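PDB 6FU9: NBS-LRR class disease resistance protein from Oryza sativa subsp. japonica, which probably takes part in plant immunity as part of an intracellular receptor, this small domain resembling the heavy-metal-associated (HMA) domains that bind pathogen effectors. Local coordinates for residues A29-V32 with G33-S36. Residues are numbered along the deposited sequence; the frame is centred on the assembly and turned at random. Where two conformers were deposited one is given.
Sequences ASTV and GVHS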
ATOM      1  N   ALA A  29       6.156   5.910  14.047  1.00 16.53           N
ATOM      2  CA  ALA A  29       7.195   6.911  13.980  1.00 17.91           C
ATOM      3  C   ALA A  29       8.305   6.718  15.024  1.00 18.17           C
ATOM      4  O   ALA A  29       9.421   7.181  14.821  1.00 20.39           O
ATOM      5  CB  ALA A  29       6.579   8.300  14.031  1.00 20.82           C
ATOM      6  N   SER A  30       7.965   6.072  16.113  1.00 17.73           N
ATOM      7  CA  SER A  30       8.973   5.801  17.135  0.50 18.60           C
ATOM      8  C   SER A  30       9.764   4.513  16.922  1.00 16.36           C
ATOM      9  O   SER A  30      10.623   4.205  17.707  1.00 19.38           O
ATOM     10  CB  SER A  30       8.398   5.820  18.555  0.50 21.11           C
ATOM     11  OG  SER A  30       8.541   7.137  19.089  0.50 29.40           O
ATOM     12  N   THR A  31       9.494   3.802  15.823  1.00 15.59           N
ATOM     13  CA  THR A  31      10.136   2.535  15.527  1.00 15.24           C
ATOM     14  C   THR A  31      11.444   2.780  14.785  1.00 14.96           C
ATOM     15  O   THR A  31      11.499   3.516  13.831  1.00 14.63           O
ATOM     16  CB  THR A  31       9.163   1.677  14.722  1.00 15.24           C
ATOM     17  OG1 THR A  31       7.978   1.429  15.495  1.00 16.29           O
ATOM     18  CG2 THR A  31       9.751   0.355  14.362  1.00 16.48           C
ATOM     19  N   VAL A  32      12.517   2.063  15.204  1.00 14.97           N
ATOM     20  CA  VAL A  32      13.787   2.203  14.551  1.00 15.05           C
ATOM     21  C   VAL A  32      13.645   1.911  13.061  1.00 14.25           C
ATOM     22  O   VAL A  32      12.974   0.949  12.652  1.00 14.53           O
ATOM     23  CB  VAL A  32      14.812   1.267  15.208  1.00 17.39           C
ATOM     24  CG1 VAL A  32      16.045   1.077  14.312  1.00 17.82           C
ATOM     25  CG2 VAL A  32      15.175   1.776  16.581  1.00 19.88           C
ATOM     26  N   GLY A  33      14.273   2.758  12.257  1.00 14.75           N
ATOM     27  CA  GLY A  33      14.305   2.590  10.811  1.00 15.19           C
ATOM     28  C   GLY A  33      13.240   3.385  10.070  1.00 13.55           C
ATOM     29  O   GLY A  33      13.330   3.479   8.831  1.00 14.19           O
ATOM     30  N   VAL A  34      12.183   3.905  10.775  1.00 13.19           N
ATOM     31  CA  VAL A  34      11.092   4.517  10.073  1.00 12.75           C
ATOM     32  C   VAL A  34      11.452   5.968   9.692  1.00 14.60           C
ATOM     33  O   VAL A  34      11.767   6.767  10.572  1.00 16.78           O
ATOM     34  CB  VAL A  34       9.791   4.452  10.911  1.00 13.68           C
ATOM     35  CG1 VAL A  34       8.705   5.261  10.243  1.00 14.09           C
ATOM     36  CG2 VAL A  34       9.359   3.009  11.054  1.00 12.95           C
ATOM     37  N   HIS A  35      11.335   6.286   8.405  1.00 13.18           N
ATOM     38  CA  HIS A  35      11.500   7.646   7.939  1.00 14.32           C
ATOM     39  C   HIS A  35      10.199   8.414   7.857  1.00 14.70           C
ATOM     40  O   HIS A  35      10.211   9.626   8.119  1.00 17.03           O
ATOM     41  CB  HIS A  35      12.151   7.645   6.572  1.00 16.38           C
ATOM     42  CG  HIS A  35      13.560   7.184   6.614  1.00 20.33           C
ATOM     43  ND1 HIS A  35      14.404   7.360   5.554  1.00 29.68           N
ATOM     44  CD2 HIS A  35      14.250   6.517   7.554  1.00 21.86           C
ATOM     45  CE1 HIS A  35      15.572   6.809   5.845  1.00 28.64           C
ATOM     46  NE2 HIS A  35      15.511   6.320   7.068  1.00 24.24           N
ATOM     47  N   SER A  36       9.124   7.773   7.466  1.00 13.67           N
ATOM     48  CA  SER A  36       7.816   8.433   7.346  1.00 14.47           C
ATOM     49  C   SER A  36       6.724   7.429   7.406  1.00 13.42           C
ATOM     50  O   SER A  36       6.905   6.238   7.051  1.00 14.34           O
ATOM     51  CB  SER A  36       7.785   9.315   6.155  1.00 18.90           C
ATOM     52  OG  SER A  36       7.980   8.614   5.000  1.00 19.75           O
TER
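Thr31 and Val34 meet across a type II beta turn, a local contact in the connection from helix 18-29 to strand 34-40. The turn is closed by one backbone hydrogen bond, with Val34 N donating to Thr31 O at 3.2 Å. The N-H points almost straight at the oxygen (161°), but the donor nitrogen is tilted 27° from the carbonyl plane. Thr31 O also lies 3.3 Å from Gly33 N, where the angle is too poor for a second bond. Val32 and Gly33 fill the two corners. Gly33 has a positive phi (96°), where a side chain would be jammed against Val32 O. Glycine is the common residue at this position of a type II turn.

Val34 makes the main side-chain contact. With CG2 anti to the carbonyl carbon and beside the backbone N, this methyl faces Thr31. Val34 CG2 packs at van der Waals distance on Thr31 CB, 3.9 Å away. The same methyl rests 3.5 Å from Thr31 O, the acceptor of the turn bond. Val34 CG1 comes loosely to Ala29 CA, at 4.4 Å, near the end of the helix. Val34 also packs on Val49 and Ile54. Thr31 OG1 hydrogen-bonds to Leu27 O, which ties the turn back to the helix.

Beyond the turn, Gly33 pairs through its backbone with Asp52, His35 and Ser36 both face Val50 in a classic beta bulge, and Ser36 OG is hydrogen-bonded to a polar side chain of another protein chain. This is the helix-to-strand turn leading into strand 34-40, outermost in this chain's sheet, of a beta-alpha-beta-beta-alpha-beta, ferredoxin-like fold, as in HMA domains.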